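PDB 3P8A: glyoxalase-like domain protein from Staphylococcus aureus, which is of unknown function but carries a glyoxalase-like domain of the vicinal oxygen chelate (VOC) family, to which metal-dependent enzymes such as glyoxalase I belong. Local coordinates for residues N122-Q125 against E130-G133; N207-F212 against T224-K229; V99-E104 against E161-F166. All blocks are in the same frame, centred on the assembly; numbering follows the deposited sequence.

Contact 1 of 3, residues N122-Q125 against E130-G133; sequences NKLQ and EVVG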
loop_
_atom_site.group_PDB
_atom_site.type_symbol
_atom_site.label_atom_id
_atom_site.label_comp_id
_atom_site.label_asym_id
_atom_site.label_seq_id
_atom_site.Cartn_x
_atom_site.Cartn_y
_atom_site.Cartn_z
ATOM N N ASN A 122 12.678 10.181 -12.871
ATOM C CA ASN A 122 13.950 10.333 -13.581
ATOM C C ASN A 122 14.935 9.220 -13.219
ATOM O O ASN A 122 15.577 8.693 -14.115
ATOM C CB ASN A 122 14.572 11.730 -13.349
ATOM C CG ASN A 122 13.742 12.879 -13.868
ATOM O OD1 ASN A 122 12.972 12.747 -14.834
ATOM N ND2 ASN A 122 13.845 14.023 -13.199
ATOM N N LYS A 123 15.004 8.826 -11.923
ATOM C CA LYS A 123 15.888 7.767 -11.462
ATOM C C LYS A 123 15.489 6.420 -12.069
ATOM O O LYS A 123 16.364 5.654 -12.491
ATOM C CB LYS A 123 15.931 7.708 -9.920
ATOM C CG LYS A 123 16.905 6.685 -9.318
ATOM C CD LYS A 123 16.181 5.401 -8.915
ATOM C CE LYS A 123 17.057 4.401 -8.199
ATOM N NZ LYS A 123 16.408 3.069 -8.174
ATOM N N LEU A 124 14.177 6.120 -12.104
ATOM C CA LEU A 124 13.721 4.845 -12.660
ATOM C C LEU A 124 13.928 4.827 -14.165
ATOM O O LEU A 124 14.403 3.829 -14.705
ATOM C CB LEU A 124 12.260 4.547 -12.283
ATOM C CG LEU A 124 11.949 4.289 -10.807
ATOM C CD1 LEU A 124 10.452 4.241 -10.594
ATOM C CD2 LEU A 124 12.567 2.972 -10.322
ATOM N N GLN A 125 13.619 5.951 -14.829
ATOM C CA GLN A 125 13.805 6.109 -16.274
ATOM C C GLN A 125 15.282 6.045 -16.688
ATOM O O GLN A 125 15.572 5.504 -17.761
ATOM C CB GLN A 125 13.123 7.376 -16.799
ATOM C CG GLN A 125 11.593 7.233 -16.809
ATOM C CD GLN A 125 10.889 8.273 -17.634
ATOM O OE1 GLN A 125 9.816 8.025 -18.193
ATOM N NE2 GLN A 125 11.478 9.448 -17.753
ATOM N N GLU A 130 10.207 1.090 -17.211
ATOM C CA GLU A 130 9.066 1.754 -17.840
ATOM C C GLU A 130 8.151 2.188 -16.696
ATOM O O GLU A 130 7.863 1.394 -15.804
ATOM C CB GLU A 130 8.350 0.817 -18.841
ATOM C CG GLU A 130 7.043 1.341 -19.442
ATOM C CD GLU A 130 7.072 2.532 -20.396
ATOM O OE1 GLU A 130 8.104 2.748 -21.076
ATOM O OE2 GLU A 130 6.029 3.222 -20.498
ATOM N N VAL A 131 7.804 3.467 -16.666
ATOM C CA VAL A 131 6.945 4.026 -15.627
ATOM C C VAL A 131 5.655 4.561 -16.268
ATOM O O VAL A 131 5.668 4.879 -17.446
ATOM C CB VAL A 131 7.654 5.113 -14.758
ATOM C CG1 VAL A 131 8.917 4.582 -14.101
ATOM C CG2 VAL A 131 7.956 6.380 -15.564
ATOM N N VAL A 132 4.558 4.633 -15.494
ATOM C CA VAL A 132 3.276 5.235 -15.886
ATOM C C VAL A 132 3.037 6.374 -14.907
ATOM O O VAL A 132 3.068 6.170 -13.690
ATOM C CB VAL A 132 2.067 4.270 -15.980
ATOM C CG1 VAL A 132 0.760 5.027 -16.192
ATOM C CG2 VAL A 132 2.259 3.253 -17.099
ATOM N N GLY A 133 2.911 7.577 -15.442
ATOM C CA GLY A 133 2.697 8.759 -14.627
ATOM C C GLY A 133 3.811 9.784 -14.658
ATOM O O GLY A 133 4.717 9.677 -15.480
#
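Val131 meets the last turn of helix 117-125 with both of its methyl groups, one on Leu124 and the other on Gln125, so a single valine carries the strand's side of the contact. The buried, wholly apolar half is the Leu124 pair. CG1 of Val131 lies 3.8 Å from CB of Leu124 and 3.8 Å from its CD1, touching the leucine both at its root and at one branch. The two buried side chains run at a slant to each other; Ile154 touches Leu124 and Leu152 touches Val131 from strand 147-155.

The other half is a polar-ended rim, approached just as closely. Gln125 is exposed, and its chain, extended beyond CG, passes across Val131 at about a right angle. CG2 of Val131 is 3.9 Å from CG of Gln125 and 3.6 Å from its OE1, a van der Waals touch between a methyl and an amide oxygen. The branching of Val131 explains the division of labour: with chi1 at -57°, CG1 stands anti to the carbonyl carbon and faces Leu124, while CG2 is turned to the glutamine. A short loop joins helix and strand, and CA of Gln125 is 6.6 Å from CA of Glu130, a tight helix-to-strand return onto an outermost strand of the eight-stranded sheet. Backbone bonding of Glu130 to Met155 ties that strand to its neighbour. No hydrogen bond crosses between helix end and strand, so cohesion here rests on dispersion and on removing methyl groups from water, with Gln125, aliphatic part and amide oxygen alike, lying over one methyl at the solvent edge.

Contact 2 of 3, residues N207-F212 against T224-K229; sequences NWLKWF and TDLILK
This is an apolar helix-on-sheet contact, in which the last turns of helix 201-212 lie against strand 223-227 and the residues just after it, in the second, seven-stranded sheet. Leu226 and Leu228 reach in from the strand side and Trp208, Leu209 and Phe212 from the helix. Leu226 is forked between two of them. Its CD1 sits 4.1 Å from CB of Trp208, while its CD2 meets CD2 of Leu209 at 3.9 Å, the two leucines crossing at about a right angle.

One turn further on, CD2 of Leu228 fits against Phe212, 4.1 Å from CB and 3.8 Å from the carbonyl O. The ring of Phe212 leads away from the strand and toward Trp208. It comes edge-on to the indole of Trp208, with CE2 of Phe212 3.7 Å above that plane, offset toward the rim. The polar end of the contact is bridged by one water, which donates to O of Phe212 (2.8 Å) and accepts from N of Lys229 (3.1 Å), thereby serving a carbonyl at the C-terminal end of the helix. Lys229 NZ turns to Asp215 in a salt bridge.

Phe212 and Leu228 also touch Leu112, and Trp208 touches Ile110, both of strand 106-113 in the eight-stranded sheet; the helix therefore packs between the two sheets. Strand 189-198, this helix and strands 215-219, 223-227 and 234-239 follow one another in the beta-alpha-beta-beta-beta order characteristic of the VOC fold.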
loop_
_atom_site.group_PDB
_atom_site.type_symbol
_atom_site.label_atom_id
_atom_site.label_comp_id
_atom_site.label_asym_id
_atom_site.label_seq_id
_atom_site.Cartn_x
_atom_site.Cartn_y
_atom_site.Cartn_z
ATOM N N ASN A 207 13.929 -7.303 -7.992
ATOM C CA ASN A 207 13.140 -6.175 -8.476
ATOM C C ASN A 207 13.008 -5.078 -7.443
ATOM O O ASN A 207 13.187 -3.916 -7.790
ATOM C CB ASN A 207 11.733 -6.616 -8.910
ATOM C CG ASN A 207 11.718 -7.307 -10.241
ATOM O OD1 ASN A 207 12.673 -7.224 -11.009
ATOM N ND2 ASN A 207 10.642 -8.020 -10.521
ATOM N N TRP A 208 12.670 -5.433 -6.188
ATOM C CA TRP A 208 12.500 -4.454 -5.115
ATOM C C TRP A 208 13.812 -3.792 -4.721
ATOM O O TRP A 208 13.816 -2.598 -4.413
ATOM C CB TRP A 208 11.811 -5.066 -3.905
ATOM C CG TRP A 208 10.330 -5.310 -4.073
ATOM C CD1 TRP A 208 9.674 -5.674 -5.212
ATOM C CD2 TRP A 208 9.362 -5.355 -3.022
ATOM N NE1 TRP A 208 8.337 -5.886 -4.945
ATOM C CE2 TRP A 208 8.116 -5.687 -3.608
ATOM C CE3 TRP A 208 9.411 -5.092 -1.642
ATOM C CZ2 TRP A 208 6.934 -5.768 -2.859
ATOM C CZ3 TRP A 208 8.237 -5.155 -0.903
ATOM C CH2 TRP A 208 7.019 -5.496 -1.507
ATOM N N LEU A 209 14.934 -4.527 -4.767
ATOM C CA LEU A 209 16.241 -3.888 -4.481
ATOM C C LEU A 209 16.583 -2.840 -5.552
ATOM O O LEU A 209 17.064 -1.753 -5.223
ATOM C CB LEU A 209 17.368 -4.921 -4.406
ATOM C CG LEU A 209 17.349 -5.857 -3.211
ATOM C CD1 LEU A 209 18.243 -7.051 -3.459
ATOM C CD2 LEU A 209 17.719 -5.136 -1.930
ATOM N N LYS A 210 16.262 -3.157 -6.811
ATOM C CA LYS A 210 16.507 -2.339 -7.984
ATOM C C LYS A 210 15.638 -1.090 -7.971
ATOM O O LYS A 210 16.171 0.024 -8.024
ATOM C CB LYS A 210 16.217 -3.164 -9.237
ATOM C CG LYS A 210 16.965 -2.714 -10.483
ATOM C CD LYS A 210 16.559 -3.510 -11.723
ATOM C CE LYS A 210 17.237 -4.864 -11.875
ATOM N NZ LYS A 210 18.620 -4.748 -12.400
ATOM N N TRP A 211 14.307 -1.272 -7.859
ATOM C CA TRP A 211 13.326 -0.196 -7.886
ATOM C C TRP A 211 13.293 0.702 -6.646
ATOM O O TRP A 211 13.104 1.910 -6.775
ATOM C CB TRP A 211 11.927 -0.765 -8.117
ATOM C CG TRP A 211 11.756 -1.624 -9.337
ATOM C CD1 TRP A 211 12.405 -1.502 -10.532
ATOM C CD2 TRP A 211 10.754 -2.634 -9.526
ATOM N NE1 TRP A 211 11.909 -2.417 -11.436
ATOM C CE2 TRP A 211 10.893 -3.123 -10.845
ATOM C CE3 TRP A 211 9.777 -3.208 -8.687
ATOM C CZ2 TRP A 211 10.108 -4.165 -11.342
ATOM C CZ3 TRP A 211 8.990 -4.231 -9.183
ATOM C CH2 TRP A 211 9.156 -4.703 -10.492
ATOM N N PHE A 212 13.449 0.132 -5.461
ATOM C CA PHE A 212 13.300 0.928 -4.232
ATOM C C PHE A 212 14.550 1.250 -3.466
ATOM O O PHE A 212 14.460 1.823 -2.374
ATOM C CB PHE A 212 12.187 0.334 -3.341
ATOM C CG PHE A 212 10.964 -0.087 -4.123
ATOM C CD1 PHE A 212 10.216 0.850 -4.841
ATOM C CD2 PHE A 212 10.579 -1.419 -4.177
ATOM C CE1 PHE A 212 9.111 0.460 -5.596
ATOM C CE2 PHE A 212 9.477 -1.815 -4.940
ATOM C CZ PHE A 212 8.746 -0.872 -5.643
ATOM N N THR A 224 13.374 -13.602 2.888
ATOM C CA THR A 224 14.309 -12.489 2.759
ATOM C C THR A 224 13.661 -11.242 3.385
ATOM O O THR A 224 12.529 -10.900 3.022
ATOM C CB THR A 224 14.585 -12.213 1.288
ATOM O OG1 THR A 224 15.097 -13.397 0.706
ATOM C CG2 THR A 224 15.566 -11.037 1.071
ATOM N N ASP A 225 14.381 -10.559 4.300
ATOM C CA ASP A 225 13.894 -9.308 4.889
ATOM C C ASP A 225 14.579 -8.146 4.196
ATOM O O ASP A 225 15.801 -8.149 4.014
ATOM C CB ASP A 225 14.156 -9.240 6.385
ATOM C CG ASP A 225 13.252 -10.138 7.186
ATOM O OD1 ASP A 225 12.179 -10.508 6.667
ATOM O OD2 ASP A 225 13.623 -10.485 8.321
ATOM N N LEU A 226 13.785 -7.186 3.764
ATOM C CA LEU A 226 14.278 -5.974 3.104
ATOM C C LEU A 226 13.875 -4.741 3.925
ATOM O O LEU A 226 12.928 -4.802 4.699
ATOM C CB LEU A 226 13.721 -5.900 1.680
ATOM C CG LEU A 226 14.095 -7.046 0.725
ATOM C CD1 LEU A 226 13.490 -6.827 -0.646
ATOM C CD2 LEU A 226 15.591 -7.218 0.617
ATOM N N ILE A 227 14.626 -3.639 3.798
ATOM C CA ILE A 227 14.306 -2.404 4.496
ATOM C C ILE A 227 14.584 -1.216 3.575
ATOM O O ILE A 227 15.546 -1.248 2.810
ATOM C CB ILE A 227 15.023 -2.291 5.888
ATOM C CG1 ILE A 227 14.317 -1.255 6.811
ATOM C CG2 ILE A 227 16.555 -2.039 5.756
ATOM C CD1 ILE A 227 14.790 -1.192 8.362
ATOM N N LEU A 228 13.752 -0.160 3.654
ATOM C CA LEU A 228 14.009 1.061 2.893
ATOM C C LEU A 228 15.121 1.792 3.638
ATOM O O LEU A 228 15.228 1.662 4.854
ATOM C CB LEU A 228 12.763 1.937 2.843
ATOM C CG LEU A 228 11.640 1.484 1.949
ATOM C CD1 LEU A 228 10.326 2.089 2.412
ATOM C CD2 LEU A 228 11.913 1.842 0.493
ATOM N N LYS A 229 15.958 2.550 2.925
ATOM C CA LYS A 229 17.068 3.279 3.562
ATOM C C LYS A 229 16.618 4.338 4.576
ATOM O O LYS A 229 17.353 4.617 5.533
ATOM C CB LYS A 229 17.971 3.926 2.497
ATOM C CG LYS A 229 18.954 2.941 1.903
ATOM C CD LYS A 229 19.530 3.427 0.577
ATOM C CE LYS A 229 20.663 2.548 0.111
ATOM N NZ LYS A 229 20.248 1.136 -0.105
HETATM O O HOH W 1 15.282 3.145 -0.077
#

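Contact 3 of 3, residues V99-E104 against E161-F166; sequences VQEKYE and EIKPPF
Two waters, one on either side of the line between them, bridge OE1 of Gln100 and NZ of Lys163, which stand 3.6 Å apart with no direct hydrogen bond. One water donates to OE1 of Gln100 at 2.9 Å and accepts from NZ of Lys163 at 2.7 Å. The second lies 3.0 Å from NZ of Lys163, which donates to it, and close to OE1 of Gln100 as well. Gly91 O is a further acceptor, so three acceptors could use the three ammonium protons. NE2 of Gln100 bonds to Gly90 O, which fixes the amide's rotation and presents OE1 to the lysine. Lys163 leaves the backbone with CG anti to N (chi1 -169°), then bends at chi2 (84°), bringing NZ across the extended glutamine at about a right angle.

Gln100 ends the short helix 97-100, closed by a Schellman motif with Lys102 as its positive-phi C-prime residue; a type I' turn from Glu101 to Glu104 overlaps it, leading toward strand 106-113. Lys163 belongs to the irregular loop between strands 147-155 and 166-170. Glu101 also points at this loop, yet its OE2 stays 5.4 Å from NZ of Lys163, too far for a salt bridge, though the opposite charges probably attract weakly. Glu101 OE1 pairs instead with Lys108.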
loop_
_atom_site.group_PDB
_atom_site.type_symbol
_atom_site.label_atom_id
_atom_site.label_comp_id
_atom_site.label_asym_id
_atom_site.label_seq_id
_atom_site.Cartn_x
_atom_site.Cartn_y
_atom_site.Cartn_z
ATOM N N VAL A 99 -10.303 -5.409 -10.174
ATOM C CA VAL A 99 -10.803 -6.129 -11.362
ATOM C C VAL A 99 -9.825 -7.214 -11.825
ATOM O O VAL A 99 -10.203 -8.374 -11.999
ATOM C CB VAL A 99 -11.145 -5.145 -12.533
ATOM C CG1 VAL A 99 -11.592 -5.913 -13.790
ATOM C CG2 VAL A 99 -12.226 -4.162 -12.107
ATOM N N GLN A 100 -8.575 -6.818 -12.047
ATOM C CA GLN A 100 -7.499 -7.681 -12.547
ATOM C C GLN A 100 -7.226 -8.883 -11.644
ATOM O O GLN A 100 -6.862 -9.962 -12.141
ATOM C CB GLN A 100 -6.242 -6.853 -12.772
ATOM C CG GLN A 100 -6.375 -6.011 -14.037
ATOM C CD GLN A 100 -5.562 -4.765 -14.029
ATOM O OE1 GLN A 100 -4.820 -4.464 -13.080
ATOM N NE2 GLN A 100 -5.693 -4.013 -15.112
ATOM N N GLU A 101 -7.441 -8.708 -10.323
ATOM C CA GLU A 101 -7.290 -9.779 -9.357
ATOM C C GLU A 101 -8.622 -10.481 -9.028
ATOM O O GLU A 101 -8.772 -11.074 -7.968
ATOM C CB GLU A 101 -6.489 -9.334 -8.138
ATOM C CG GLU A 101 -5.094 -8.879 -8.528
ATOM C CD GLU A 101 -4.333 -8.056 -7.508
ATOM O OE1 GLU A 101 -4.460 -8.336 -6.294
ATOM O OE2 GLU A 101 -3.571 -7.159 -7.933
ATOM N N LYS A 102 -9.564 -10.461 -10.002
ATOM C CA LYS A 102 -10.854 -11.158 -10.028
ATOM C C LYS A 102 -11.738 -10.904 -8.809
ATOM O O LYS A 102 -12.457 -11.824 -8.388
ATOM C CB LYS A 102 -10.655 -12.688 -10.256
ATOM C CG LYS A 102 -9.637 -13.060 -11.363
ATOM C CD LYS A 102 -9.387 -14.552 -11.437
ATOM C CE LYS A 102 -8.265 -14.861 -12.379
ATOM N NZ LYS A 102 -6.943 -14.825 -11.715
ATOM N N TYR A 103 -11.703 -9.664 -8.243
ATOM C CA TYR A 103 -12.537 -9.277 -7.087
ATOM C C TYR A 103 -12.270 -10.115 -5.825
ATOM O O TYR A 103 -13.137 -10.228 -4.960
ATOM C CB TYR A 103 -14.046 -9.222 -7.461
ATOM C CG TYR A 103 -14.381 -8.152 -8.481
ATOM C CD1 TYR A 103 -14.778 -6.881 -8.080
ATOM C CD2 TYR A 103 -14.350 -8.426 -9.844
ATOM C CE1 TYR A 103 -15.074 -5.886 -9.012
ATOM C CE2 TYR A 103 -14.642 -7.438 -10.787
ATOM C CZ TYR A 103 -15.008 -6.169 -10.365
ATOM O OH TYR A 103 -15.355 -5.197 -11.269
ATOM N N GLU A 104 -11.056 -10.654 -5.707
ATOM C CA GLU A 104 -10.609 -11.390 -4.528
ATOM C C GLU A 104 -10.249 -10.337 -3.477
ATOM O O GLU A 104 -9.424 -9.461 -3.734
ATOM C CB GLU A 104 -9.386 -12.246 -4.856
ATOM C CG GLU A 104 -9.692 -13.459 -5.722
ATOM C CD GLU A 104 -8.491 -14.074 -6.428
ATOM O OE1 GLU A 104 -7.343 -13.881 -5.965
ATOM O OE2 GLU A 104 -8.707 -14.768 -7.446
ATOM N N GLU A 161 5.348 -11.569 -10.015
ATOM C CA GLU A 161 4.537 -12.438 -9.179
ATOM C C GLU A 161 3.696 -11.517 -8.280
ATOM O O GLU A 161 2.522 -11.776 -8.023
ATOM C CB GLU A 161 5.410 -13.351 -8.284
ATOM C CG GLU A 161 6.040 -14.513 -9.025
ATOM C CD GLU A 161 5.096 -15.570 -9.546
ATOM O OE1 GLU A 161 3.953 -15.663 -9.035
ATOM O OE2 GLU A 161 5.508 -16.307 -10.473
ATOM N N ILE A 162 4.316 -10.417 -7.852
ATOM C CA ILE A 162 3.770 -9.439 -6.911
ATOM C C ILE A 162 3.545 -8.126 -7.594
ATOM O O ILE A 162 4.443 -7.633 -8.277
ATOM C CB ILE A 162 4.790 -9.283 -5.715
ATOM C CG1 ILE A 162 4.996 -10.595 -4.971
ATOM C CG2 ILE A 162 4.424 -8.148 -4.759
ATOM C CD1 ILE A 162 3.673 -11.294 -4.477
ATOM N N LYS A 163 2.373 -7.513 -7.362
ATOM C CA LYS A 163 2.106 -6.218 -7.980
ATOM C C LYS A 163 3.114 -5.233 -7.409
ATOM O O LYS A 163 3.249 -5.160 -6.179
ATOM C CB LYS A 163 0.674 -5.727 -7.710
ATOM C CG LYS A 163 0.295 -4.527 -8.569
ATOM C CD LYS A 163 -0.194 -4.964 -9.919
ATOM C CE LYS A 163 -0.765 -3.804 -10.689
ATOM N NZ LYS A 163 -1.364 -4.303 -11.954
ATOM N N PRO A 164 3.884 -4.524 -8.276
ATOM C CA PRO A 164 4.891 -3.603 -7.751
ATOM C C PRO A 164 4.309 -2.510 -6.867
ATOM O O PRO A 164 3.332 -1.862 -7.257
ATOM C CB PRO A 164 5.500 -2.974 -9.030
ATOM C CG PRO A 164 5.268 -3.995 -10.095
ATOM C CD PRO A 164 3.890 -4.520 -9.758
ATOM N N PRO A 165 4.946 -2.238 -5.714
ATOM C CA PRO A 165 4.545 -1.070 -4.909
ATOM C C PRO A 165 4.633 0.192 -5.778
ATOM O O PRO A 165 5.430 0.244 -6.727
ATOM C CB PRO A 165 5.610 -1.019 -3.806
ATOM C CG PRO A 165 6.089 -2.415 -3.690
ATOM C CD PRO A 165 6.097 -2.935 -5.098
ATOM N N PHE A 166 3.794 1.185 -5.481
ATOM C CA PHE A 166 3.733 2.415 -6.260
ATOM C C PHE A 166 4.076 3.611 -5.391
ATOM O O PHE A 166 4.248 3.459 -4.181
ATOM C CB PHE A 166 2.383 2.555 -6.987
ATOM C CG PHE A 166 1.183 2.663 -6.080
ATOM C CD1 PHE A 166 0.585 1.525 -5.555
ATOM C CD2 PHE A 166 0.622 3.902 -5.784
ATOM C CE1 PHE A 166 -0.533 1.628 -4.729
ATOM C CE2 PHE A 166 -0.505 3.999 -4.970
ATOM C CZ PHE A 166 -1.081 2.863 -4.456
HETATM O O HOH W 2 -3.666 -2.439 -12.034
HETATM O O HOH W 3 -3.240 -6.178 -11.317
#

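How the contacts relate
Contacts 1 and 2 are buried and apolar, each laying the end of a helix on a strand, but in different sheets; contact 1 returns directly through a short loop, while contact 2 skips one strand. Contact 3 joins a helix end to a loop at the surface, and there polar groups and water replace methyl groups. No two contacts share a helix or strand, and contact 2 meets both others through helix 201-212. Leu124 CD2 of contact 1 lies 3.7 Å from O of Trp211, and Pro165, from the loop of contact 3, packs its CD 3.4 Å from CZ of Phe212. Contacts 1 and 3 do not touch, although 122-125 and 130-133 fall within the span contact 3 closes.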